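Local atomic coordinates of BauA (Acinetobacter baumannii, PDB entry 6HCP), a protein that probably carries iron bound to the siderophore preacinetobactin across the outer membrane, as a TonB-dependent receptor. Residues S111-N119 with T125-F135; D219-G230 with V242-G253. One frame throughout, in Å; residues are numbered along the deposited sequence. Where two conformers were deposited one is given.

Contact 1. Residues S111-N119 with T125-F135; sequences SSTNDMSMN and TPFYRTSPEMF. With EDO (1,2-ethanediol), chain P.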
loop_
_atom_site.group_PDB
_atom_site.type_symbol
_atom_site.label_atom_id
_atom_site.label_comp_id
_atom_site.label_asym_id
_atom_site.label_seq_id
_atom_site.Cartn_x
_atom_site.Cartn_y
_atom_site.Cartn_z
ATOM N N SER A 111 -23.391 -24.187 -5.842
ATOM C CA SER A 111 -23.874 -24.653 -4.575
ATOM C C SER A 111 -24.642 -23.514 -3.903
ATOM O O SER A 111 -24.047 -22.521 -3.475
ATOM C CB SER A 111 -22.753 -25.155 -3.691
ATOM O OG SER A 111 -23.268 -25.597 -2.431
ATOM N N SER A 112 -25.971 -23.624 -3.899
ATOM C CA SER A 112 -26.839 -22.503 -3.518
ATOM C C SER A 112 -26.738 -22.240 -2.016
ATOM O O SER A 112 -26.771 -23.190 -1.191
ATOM C CB SER A 112 -28.280 -22.777 -3.928
ATOM O OG SER A 112 -29.161 -21.775 -3.426
ATOM N N THR A 113 -26.770 -20.959 -1.648
ATOM C CA THR A 113 -26.889 -20.561 -0.263
ATOM C C THR A 113 -28.154 -21.155 0.354
ATOM O O THR A 113 -28.205 -21.402 1.552
ATOM C CB THR A 113 -26.854 -19.034 -0.135
ATOM O OG1 THR A 113 -27.893 -18.459 -0.940
ATOM C CG2 THR A 113 -25.501 -18.500 -0.545
ATOM N N ASN A 114 -29.191 -21.310 -0.468
ATOM C CA ASN A 114 -30.481 -21.822 -0.006
ATOM C C ASN A 114 -30.376 -23.272 0.499
ATOM O O ASN A 114 -31.320 -23.760 1.119
ATOM C CB ASN A 114 -31.504 -21.916 -1.138
ATOM C CG ASN A 114 -32.068 -20.613 -1.640
ATOM O OD1 ASN A 114 -32.852 -20.640 -2.586
ATOM N ND2 ASN A 114 -31.576 -19.482 -1.146
ATOM N N ASP A 115 -29.289 -23.967 0.133
ATOM C CA ASP A 115 -29.146 -25.411 0.272
ATOM C C ASP A 115 -28.200 -25.797 1.413
ATOM O O ASP A 115 -27.775 -26.949 1.516
ATOM C CB ASP A 115 -28.688 -26.046 -1.046
ATOM C CG ASP A 115 -29.778 -26.023 -2.111
ATOM O OD1 ASP A 115 -30.935 -25.732 -1.741
ATOM O OD2 ASP A 115 -29.459 -26.225 -3.306
ATOM N N MET A 116 -27.838 -24.844 2.272
ATOM C CA MET A 116 -27.010 -25.199 3.427
ATOM C C MET A 116 -27.880 -25.890 4.480
ATOM O O MET A 116 -29.055 -25.553 4.620
ATOM C CB MET A 116 -26.379 -23.954 4.059
ATOM C CG MET A 116 -25.529 -23.171 3.080
ATOM S SD MET A 116 -24.627 -21.887 4.016
ATOM C CE MET A 116 -25.966 -20.851 4.571
ATOM N N SER A 117 -27.268 -26.782 5.256
ATOM C CA SER A 117 -27.941 -27.382 6.376
ATOM C C SER A 117 -27.423 -26.795 7.691
ATOM O O SER A 117 -26.310 -26.254 7.747
ATOM C CB SER A 117 -27.833 -28.878 6.337
ATOM O OG SER A 117 -26.489 -29.324 6.264
ATOM N N MET A 118 -28.281 -26.848 8.721
ATOM C CA MET A 118 -27.924 -26.477 10.084
ATOM C C MET A 118 -28.107 -27.696 10.991
ATOM O O MET A 118 -29.192 -28.248 11.035
ATOM C CB MET A 118 -28.765 -25.320 10.615
ATOM C CG MET A 118 -28.321 -24.884 12.026
ATOM S SD MET A 118 -29.329 -23.547 12.696
ATOM C CE MET A 118 -28.964 -22.228 11.551
ATOM N N ASN A 119 -26.997 -28.217 11.528
ATOM C CA ASN A 119 -27.011 -29.446 12.303
ATOM C C ASN A 119 -27.731 -30.546 11.507
ATOM O O ASN A 119 -28.509 -31.341 12.071
ATOM C CB ASN A 119 -27.689 -29.213 13.656
ATOM C CG ASN A 119 -26.982 -28.164 14.492
ATOM O OD1 ASN A 119 -25.753 -28.160 14.570
ATOM N ND2 ASN A 119 -27.744 -27.300 15.139
ATOM N N THR A 125 -31.244 -22.159 7.641
ATOM C CA THR A 125 -30.169 -21.157 7.528
ATOM C C THR A 125 -30.638 -19.916 6.783
ATOM O O THR A 125 -31.596 -19.941 6.004
ATOM C CB THR A 125 -28.941 -21.777 6.842
ATOM O OG1 THR A 125 -29.379 -22.484 5.683
ATOM C CG2 THR A 125 -28.169 -22.714 7.740
ATOM N N PRO A 126 -29.931 -18.775 6.936
ATOM C CA PRO A 126 -30.262 -17.573 6.176
ATOM C C PRO A 126 -30.256 -17.827 4.664
ATOM O O PRO A 126 -29.470 -18.627 4.183
ATOM C CB PRO A 126 -29.175 -16.583 6.617
ATOM C CG PRO A 126 -28.841 -17.036 8.013
ATOM C CD PRO A 126 -28.869 -18.547 7.930
ATOM N N PHE A 127 -31.154 -17.152 3.952
ATOM C CA PHE A 127 -31.460 -17.488 2.561
ATOM C C PHE A 127 -30.266 -17.217 1.628
ATOM O O PHE A 127 -29.970 -18.025 0.777
ATOM C CB PHE A 127 -32.669 -16.679 2.103
ATOM C CG PHE A 127 -33.390 -17.235 0.903
ATOM C CD1 PHE A 127 -34.243 -18.320 1.026
ATOM C CD2 PHE A 127 -33.285 -16.626 -0.339
ATOM C CE1 PHE A 127 -34.993 -18.755 -0.062
ATOM C CE2 PHE A 127 -34.003 -17.085 -1.430
ATOM C CZ PHE A 127 -34.853 -18.163 -1.293
ATOM N N TYR A 128 -29.584 -16.078 1.799
ATOM C CA TYR A 128 -28.626 -15.604 0.789
ATOM C C TYR A 128 -27.233 -15.316 1.374
ATOM O O TYR A 128 -26.255 -15.307 0.624
ATOM C CB TYR A 128 -29.144 -14.340 0.110
ATOM C CG TYR A 128 -30.119 -14.536 -1.015
ATOM C CD1 TYR A 128 -30.097 -15.661 -1.827
ATOM C CD2 TYR A 128 -31.115 -13.602 -1.233
ATOM C CE1 TYR A 128 -30.962 -15.791 -2.902
ATOM C CE2 TYR A 128 -31.953 -13.685 -2.331
ATOM C CZ TYR A 128 -31.916 -14.811 -3.130
ATOM O OH TYR A 128 -32.788 -14.896 -4.165
ATOM N N ARG A 129 -27.141 -14.921 2.649
ATOM C CA ARG A 129 -25.818 -14.704 3.261
ATOM C C ARG A 129 -25.898 -14.997 4.754
ATOM O O ARG A 129 -26.835 -14.585 5.405
ATOM C CB ARG A 129 -25.324 -13.271 3.014
ATOM C CG ARG A 129 -23.991 -12.933 3.686
ATOM C CD ARG A 129 -23.160 -11.979 2.836
ATOM N NE ARG A 129 -23.878 -10.760 2.547
ATOM C CZ ARG A 129 -24.113 -10.273 1.341
ATOM N NH1 ARG A 129 -23.383 -10.659 0.293
ATOM N NH2 ARG A 129 -24.991 -9.293 1.234
ATOM N N THR A 130 -24.894 -15.722 5.252
ATOM C CA THR A 130 -24.828 -16.155 6.613
ATOM C C THR A 130 -23.534 -15.640 7.249
ATOM O O THR A 130 -22.454 -16.098 6.895
ATOM C CB THR A 130 -24.942 -17.686 6.720
ATOM O OG1 THR A 130 -26.215 -18.064 6.191
ATOM C CG2 THR A 130 -24.824 -18.169 8.149
ATOM N N SER A 131 -23.677 -14.826 8.306
ATOM C CA SER A 131 -22.521 -14.442 9.142
ATOM C C SER A 131 -22.246 -15.559 10.142
ATOM O O SER A 131 -23.164 -16.179 10.678
ATOM C CB SER A 131 -22.737 -13.092 9.818
ATOM O OG SER A 131 -21.493 -12.563 10.281
ATOM N N PRO A 132 -20.986 -16.000 10.292
ATOM C CA PRO A 132 -20.735 -17.280 10.953
ATOM C C PRO A 132 -20.516 -17.309 12.478
ATOM O O PRO A 132 -20.076 -18.353 13.000
ATOM C CB PRO A 132 -19.442 -17.751 10.279
ATOM C CG PRO A 132 -18.722 -16.475 9.914
ATOM C CD PRO A 132 -19.811 -15.492 9.559
ATOM N N GLU A 133 -20.958 -16.270 13.191
ATOM C CA GLU A 133 -20.643 -16.145 14.636
ATOM C C GLU A 133 -21.316 -17.243 15.469
ATOM O O GLU A 133 -20.876 -17.522 16.570
ATOM C CB GLU A 133 -21.065 -14.778 15.169
ATOM C CG GLU A 133 -20.094 -13.677 14.787
ATOM C CD GLU A 133 -20.328 -13.094 13.407
ATOM O OE1 GLU A 133 -21.288 -13.544 12.709
ATOM O OE2 GLU A 133 -19.621 -12.124 13.058
ATOM N N MET A 134 -22.402 -17.835 14.980
ATOM C CA MET A 134 -23.141 -18.783 15.827
ATOM C C MET A 134 -22.697 -20.228 15.595
ATOM O O MET A 134 -23.273 -21.147 16.194
ATOM C CB MET A 134 -24.656 -18.648 15.635
ATOM C CG MET A 134 -25.156 -18.962 14.245
ATOM S SD MET A 134 -26.968 -18.762 14.121
ATOM C CE MET A 134 -27.526 -20.297 14.837
ATOM N N PHE A 135 -21.619 -20.452 14.830
ATOM C CA PHE A 135 -21.262 -21.828 14.485
ATOM C C PHE A 135 -19.948 -22.262 15.125
ATOM O O PHE A 135 -18.930 -21.556 15.051
ATOM C CB PHE A 135 -21.269 -22.012 12.965
ATOM C CG PHE A 135 -22.576 -21.600 12.344
ATOM C CD1 PHE A 135 -23.732 -22.330 12.589
ATOM C CD2 PHE A 135 -22.665 -20.464 11.550
ATOM C CE1 PHE A 135 -24.958 -21.893 12.108
ATOM C CE2 PHE A 135 -23.887 -20.047 11.047
ATOM C CZ PHE A 135 -25.034 -20.745 11.346
HETATM C C1 EDO P . -30.270 -34.471 10.788
HETATM O O1 EDO P . -30.574 -35.723 11.409
HETATM C C2 EDO P . -31.349 -33.455 11.110
HETATM O O2 EDO P . -30.923 -32.671 12.226
HETATM O O HOH W 1 -30.075 -21.282 3.513
HETATM O O HOH W 2 -30.697 -25.122 6.883
#
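Asn114 and Phe127 bring the two backbones closest, their CA atoms 5.1 Å apart, where the short 3-10 segment 113-114 runs beside the irregular chain of 125-135. By Met118 and Thr125 the CA atoms are 6.3 Å apart, and water joins the backbones: one molecule accepts from Thr125 N and donates to Met116 O, while a second sits among Thr113 O, Thr125 OG1 and Pro126 O. Thr113 OG1, placed between its backbone N and carbonyl carbon (chi1 57°), bonds to Phe127 O at 2.7 Å on a lone pair. Asn114 ND2 bonds to the same Phe127 O at 2.9 Å, bent to 134° at the hydrogen and tilted from the carbonyl plane. This amide nitrogen also lies 3.2 Å above the centre of the Phe127 ring, with amide and ring planes 46° apart. Asparagine is suited to this place because one short side chain can serve the carbonyl and lie over the ring beside it. Further along, the two methionines reach across by bending at chi3: Met116 CE lies 3.2 Å from Thr130 OG1, and Met118 brings CE to 3.9 Å from Thr125 CG2. That methyl also meets the edge of the Phe135 ring and Met134 CE, an apolar cluster suited to flexible thioethers. Ser117 points the other way and bonds to Asn162. Strand 117-118 pairs with strand 159-165, whose Leu163 touches Thr125 and Phe135. On the barrel side, strand 282-297 supplies Met291 against Met118 and Asp287 as acceptor for Phe127 N, which places this buried part of the plug between its own sheet and the wall.

Contact 2. Residues D219-G230 with V242-G253; sequences DQSKESRLFSLG and VDAYDALDHVDG. With C8E ((hydroxyethyloxy)tri(ethyloxy)octane), chain B; EDO (1,2-ethanediol), chain Z.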
loop_
_atom_site.group_PDB
_atom_site.type_symbol
_atom_site.label_atom_id
_atom_site.label_comp_id
_atom_site.label_asym_id
_atom_site.label_seq_id
_atom_site.Cartn_x
_atom_site.Cartn_y
_atom_site.Cartn_z
ATOM N N ASP A 219 -18.848 4.010 -1.765
ATOM C CA ASP A 219 -20.274 4.266 -1.543
ATOM C C ASP A 219 -21.029 2.973 -1.185
ATOM O O ASP A 219 -22.249 2.912 -1.317
ATOM C CB ASP A 219 -20.951 4.828 -2.789
ATOM C CG ASP A 219 -20.515 6.243 -3.128
ATOM O OD1 ASP A 219 -20.107 6.964 -2.186
ATOM O OD2 ASP A 219 -20.469 6.561 -4.344
ATOM N N GLN A 220 -20.315 1.983 -0.659
ATOM C CA GLN A 220 -20.951 0.756 -0.181
ATOM C C GLN A 220 -20.837 0.717 1.336
ATOM O O GLN A 220 -19.789 0.974 1.876
ATOM C CB GLN A 220 -20.263 -0.457 -0.801
ATOM C CG GLN A 220 -20.950 -1.779 -0.504
ATOM C CD GLN A 220 -20.273 -2.903 -1.254
ATOM O OE1 GLN A 220 -19.320 -3.501 -0.762
ATOM N NE2 GLN A 220 -20.723 -3.152 -2.485
ATOM N N SER A 221 -21.948 0.415 2.006
ATOM C CA SER A 221 -21.945 0.204 3.431
ATOM C C SER A 221 -22.653 -1.117 3.743
ATOM O O SER A 221 -23.521 -1.556 2.997
ATOM C CB SER A 221 -22.595 1.372 4.140
ATOM O OG SER A 221 -23.966 1.428 3.828
ATOM N N LYS A 222 -22.192 -1.780 4.800
ATOM C CA LYS A 222 -22.623 -3.124 5.159
ATOM C C LYS A 222 -23.059 -3.147 6.618
ATOM O O LYS A 222 -22.314 -2.700 7.484
ATOM C CB LYS A 222 -21.474 -4.110 4.968
ATOM C CG LYS A 222 -21.013 -4.293 3.533
ATOM C CD LYS A 222 -19.816 -5.184 3.469
ATOM C CE LYS A 222 -19.395 -5.546 2.070
ATOM N NZ LYS A 222 -18.085 -6.240 2.081
ATOM N N GLU A 223 -24.303 -3.583 6.848
ATOM C CA GLU A 223 -24.856 -3.753 8.176
ATOM C C GLU A 223 -25.236 -5.228 8.373
ATOM O O GLU A 223 -25.803 -5.875 7.475
ATOM C CB GLU A 223 -26.034 -2.802 8.368
ATOM C CG GLU A 223 -26.706 -2.968 9.719
ATOM C CD GLU A 223 -28.023 -2.231 9.899
ATOM O OE1 GLU A 223 -28.648 -1.832 8.878
ATOM O OE2 GLU A 223 -28.440 -2.086 11.065
ATOM N N SER A 224 -24.740 -5.813 9.459
ATOM C CA SER A 224 -25.113 -7.165 9.855
ATOM C C SER A 224 -25.576 -7.148 11.308
ATOM O O SER A 224 -25.023 -6.412 12.136
ATOM C CB SER A 224 -23.963 -8.127 9.672
ATOM O OG SER A 224 -23.425 -8.044 8.363
ATOM N N ARG A 225 -26.487 -8.061 11.632
ATOM C CA ARG A 225 -26.916 -8.256 13.009
ATOM C C ARG A 225 -27.247 -9.733 13.187
ATOM O O ARG A 225 -27.844 -10.337 12.308
ATOM C CB ARG A 225 -28.193 -7.483 13.366
ATOM C CG ARG A 225 -28.202 -5.991 13.082
ATOM C CD ARG A 225 -29.365 -5.303 13.805
ATOM N NE ARG A 225 -29.619 -3.939 13.332
ATOM C CZ ARG A 225 -30.810 -3.338 13.310
ATOM N NH1 ARG A 225 -31.877 -3.957 13.791
ATOM N NH2 ARG A 225 -30.946 -2.188 12.670
ATOM N N LEU A 226 -26.927 -10.261 14.363
ATOM C CA LEU A 226 -27.271 -11.628 14.713
ATOM C C LEU A 226 -27.529 -11.734 16.215
ATOM O O LEU A 226 -26.772 -11.216 17.041
ATOM C CB LEU A 226 -26.124 -12.545 14.303
ATOM C CG LEU A 226 -26.303 -14.022 14.642
ATOM C CD1 LEU A 226 -27.456 -14.609 13.843
ATOM C CD2 LEU A 226 -25.016 -14.792 14.369
ATOM N N PHE A 227 -28.570 -12.492 16.550
ATOM C CA PHE A 227 -28.796 -12.968 17.896
ATOM C C PHE A 227 -29.138 -14.451 17.802
ATOM O O PHE A 227 -30.011 -14.822 17.022
ATOM C CB PHE A 227 -29.904 -12.160 18.573
ATOM C CG PHE A 227 -30.242 -12.627 19.968
ATOM C CD1 PHE A 227 -29.404 -12.332 21.033
ATOM C CD2 PHE A 227 -31.357 -13.414 20.206
ATOM C CE1 PHE A 227 -29.675 -12.813 22.306
ATOM C CE2 PHE A 227 -31.629 -13.893 21.479
ATOM C CZ PHE A 227 -30.773 -13.612 22.520
ATOM N N SER A 228 -28.384 -15.280 18.524
ATOM C CA SER A 228 -28.558 -16.719 18.476
ATOM C C SER A 228 -28.600 -17.313 19.885
ATOM O O SER A 228 -27.927 -16.832 20.790
ATOM C CB SER A 228 -27.486 -17.390 17.652
ATOM O OG SER A 228 -26.227 -17.345 18.298
ATOM N N LEU A 229 -29.284 -18.454 19.987
ATOM C CA LEU A 229 -29.412 -19.215 21.212
ATOM C C LEU A 229 -29.218 -20.691 20.880
ATOM O O LEU A 229 -29.826 -21.184 19.929
ATOM C CB LEU A 229 -30.804 -18.966 21.796
ATOM C CG LEU A 229 -31.091 -19.661 23.122
ATOM C CD1 LEU A 229 -30.210 -19.084 24.218
ATOM C CD2 LEU A 229 -32.561 -19.522 23.477
ATOM N N GLY A 230 -28.283 -21.330 21.586
ATOM C CA GLY A 230 -28.082 -22.780 21.534
ATOM C C GLY A 230 -28.329 -23.404 22.903
ATOM O O GLY A 230 -27.662 -23.037 23.872
ATOM N N VAL A 242 -31.810 -27.411 21.011
ATOM C CA VAL A 242 -32.637 -26.391 20.433
ATOM C C VAL A 242 -31.735 -25.240 19.977
ATOM O O VAL A 242 -30.819 -24.839 20.702
ATOM C CB VAL A 242 -33.701 -25.906 21.428
ATOM C CG1 VAL A 242 -34.500 -24.740 20.881
ATOM C CG2 VAL A 242 -34.621 -27.035 21.860
ATOM N N ASP A 243 -32.020 -24.710 18.792
ATOM C CA ASP A 243 -31.295 -23.566 18.228
ATOM C C ASP A 243 -32.308 -22.560 17.691
ATOM O O ASP A 243 -33.334 -22.924 17.110
ATOM C CB ASP A 243 -30.339 -24.039 17.125
ATOM C CG ASP A 243 -29.265 -24.978 17.623
ATOM O OD1 ASP A 243 -28.228 -24.478 18.123
ATOM O OD2 ASP A 243 -29.470 -26.211 17.531
ATOM N N ALA A 244 -32.024 -21.276 17.889
ATOM C CA ALA A 244 -32.820 -20.226 17.291
ATOM C C ALA A 244 -31.926 -19.023 16.978
ATOM O O ALA A 244 -30.978 -18.749 17.711
ATOM C CB ALA A 244 -33.944 -19.823 18.207
ATOM N N TYR A 245 -32.292 -18.270 15.940
ATOM C CA TYR A 245 -31.539 -17.078 15.609
ATOM C C TYR A 245 -32.438 -16.074 14.911
ATOM O O TYR A 245 -33.471 -16.415 14.313
ATOM C CB TYR A 245 -30.325 -17.452 14.760
ATOM C CG TYR A 245 -30.673 -17.732 13.322
ATOM C CD1 TYR A 245 -30.804 -16.703 12.414
ATOM C CD2 TYR A 245 -31.029 -19.004 12.916
ATOM C CE1 TYR A 245 -31.235 -16.929 11.115
ATOM C CE2 TYR A 245 -31.426 -19.256 11.613
ATOM C CZ TYR A 245 -31.531 -18.217 10.707
ATOM O OH TYR A 245 -31.970 -18.440 9.431
ATOM N N ASP A 246 -31.988 -14.816 14.951
ATOM C CA ASP A 246 -32.603 -13.722 14.261
ATOM C C ASP A 246 -31.465 -12.916 13.626
ATOM O O ASP A 246 -30.511 -12.540 14.341
ATOM C CB ASP A 246 -33.413 -12.886 15.258
ATOM C CG ASP A 246 -34.199 -11.719 14.688
ATOM O OD1 ASP A 246 -34.177 -11.500 13.464
ATOM O OD2 ASP A 246 -34.809 -11.005 15.495
ATOM N N ALA A 247 -31.515 -12.755 12.297
ATOM C CA ALA A 247 -30.378 -12.167 11.539
ATOM C C ALA A 247 -30.885 -11.068 10.616
ATOM O O ALA A 247 -32.002 -11.111 10.107
ATOM C CB ALA A 247 -29.627 -13.235 10.766
ATOM N N LEU A 248 -29.985 -10.116 10.338
ATOM C CA LEU A 248 -30.204 -9.070 9.366
ATOM C C LEU A 248 -28.920 -8.926 8.540
ATOM O O LEU A 248 -27.827 -9.000 9.102
ATOM C CB LEU A 248 -30.516 -7.757 10.089
ATOM C CG LEU A 248 -30.423 -6.504 9.225
ATOM C CD1 LEU A 248 -31.645 -6.381 8.332
ATOM C CD2 LEU A 248 -30.277 -5.253 10.078
ATOM N N ASP A 249 -29.091 -8.773 7.229
ATOM C CA ASP A 249 -28.010 -8.464 6.291
ATOM C C ASP A 249 -28.513 -7.321 5.415
ATOM O O ASP A 249 -29.619 -7.396 4.850
ATOM C CB ASP A 249 -27.616 -9.706 5.482
ATOM C CG ASP A 249 -26.547 -9.456 4.420
ATOM O OD1 ASP A 249 -25.361 -9.516 4.775
ATOM O OD2 ASP A 249 -26.908 -9.002 3.327
ATOM N N HIS A 250 -27.745 -6.228 5.368
ATOM C CA HIS A 250 -28.140 -5.040 4.638
ATOM C C HIS A 250 -26.912 -4.426 3.961
ATOM O O HIS A 250 -25.921 -4.160 4.625
ATOM C CB HIS A 250 -28.818 -4.028 5.574
ATOM C CG HIS A 250 -29.279 -2.790 4.881
ATOM N ND1 HIS A 250 -30.613 -2.534 4.634
ATOM C CD2 HIS A 250 -28.591 -1.766 4.330
ATOM C CE1 HIS A 250 -30.730 -1.384 4.000
ATOM N NE2 HIS A 250 -29.502 -0.889 3.808
ATOM N N VAL A 251 -27.016 -4.176 2.654
ATOM C CA VAL A 251 -25.949 -3.512 1.905
ATOM C C VAL A 251 -26.561 -2.313 1.189
ATOM O O VAL A 251 -27.523 -2.439 0.454
ATOM C CB VAL A 251 -25.246 -4.430 0.890
ATOM C CG1 VAL A 251 -24.103 -3.700 0.186
ATOM C CG2 VAL A 251 -24.759 -5.714 1.535
ATOM N N ASP A 252 -26.008 -1.128 1.464
ATOM C CA ASP A 252 -26.240 0.066 0.662
ATOM C C ASP A 252 -25.104 0.155 -0.360
ATOM O O ASP A 252 -23.963 -0.090 -0.014
ATOM C CB ASP A 252 -26.282 1.323 1.540
ATOM C CG ASP A 252 -27.523 1.446 2.418
ATOM O OD1 ASP A 252 -28.612 1.101 1.945
ATOM O OD2 ASP A 252 -27.378 1.828 3.594
ATOM N N GLY A 253 -25.444 0.438 -1.616
ATOM C CA GLY A 253 -24.503 0.326 -2.708
ATOM C C GLY A 253 -24.227 -1.128 -3.049
ATOM O O GLY A 253 -23.067 -1.555 -3.193
HETATM C C1 C8E B . -32.554 -7.670 13.877
HETATM C C2 C8E B . -31.597 -8.841 13.948
HETATM C C3 C8E B . -31.169 -9.198 15.372
HETATM C C4 C8E B . -30.587 -8.004 16.126
HETATM C C5 C8E B . -29.844 -8.440 17.389
HETATM C C6 C8E B . -28.756 -7.441 17.766
HETATM C C7 C8E B . -27.848 -7.964 18.871
HETATM C C8 C8E B . -26.823 -6.904 19.271
HETATM O O9 C8E B . -25.634 -7.513 19.789
HETATM C C10 C8E B . -24.605 -6.586 20.128
HETATM C C11 C8E B . -23.601 -7.273 21.028
HETATM O O12 C8E B . -22.310 -6.725 20.795
HETATM C C1 EDO Z . -29.014 -9.982 0.970
HETATM O O1 EDO Z . -29.174 -8.892 1.907
HETATM C C2 EDO Z . -28.146 -11.050 1.569
HETATM O O2 EDO Z . -28.871 -11.742 2.603
HETATM O O HOH W 3 -25.639 -0.623 5.163
HETATM O O HOH W 4 -24.308 -10.060 6.989
HETATM O O HOH W 5 -27.853 -21.824 17.912
#
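Glu223 OE2, its carboxylate carbon CD 3.8 Å from Leu248 CD2 on the partner strand, has several partners. Arg225 NH2 forms a salt bridge with Glu223 OE2 at 3.0 Å, Arg225 NE adds a weak bond, and Tyr210 OH of the adjoining strand 202-212 is a further partner. Leu248 CD2 lies over one face of the Arg225 guanidinium, 3.6 Å from NE; the two side chains run side by side, so the leucine lays apolar surface against that face. On the side of the sheet that carries Glu223, Arg225 and Leu248, His250 NE2 donates to Asp252 OD1 at 2.9 Å, meeting it from above the carboxylate plane. Farther along this side, the detergent chain rests against Arg225 CB and Phe227 CB, consistent with an outward, lipid-facing surface to which Phe227, Leu229 and Ala244 are suited. The opposite face carries Ser224 and Asp249, bridged by a water that donates to Asp249 OD1, and Leu226, whose CD1 packs on Ala247 CB at 4.0 Å. Just beyond one end of the paired strands Gln220, extended with CG anti to its N (chi1 -173°), sends NE2 to Gly253 O in a nearly straight 2.9 Å bond, while its OE1 meets Ser97. Gly253 suits its positive phi of 73°. Ten backbone bonds join five hydrogen-bonded pairs from Ser221-Asp252 to Leu229-Ala244, with strand axes 177° apart: an antiparallel beta hairpin, the repeating element of the transmembrane barrel in TonB-dependent receptors.

How the contacts relate
Contact 1 belongs to the plug and contact 2 to the barrel wall around it; their centres lie 12 Å apart, at about 7 and 17 Å from the centre of the chain. They meet directly. Arg129 NH2, from the plug, forms a salt bridge with Asp249 OD2 at 2.9 Å. Tyr245 projects inward from strand 238-252, its hydroxyl bonded to O of Ile124, the residue just before segment 125-135, and its OH 3.2 Å from Pro126 N. Farther along the strand Asn119 packs against Asp243. The inward face of the hairpin thus offers polar groups to the plug, whereas detergent lies along its outward face, as expected for a plug filling a membrane-embedded barrel.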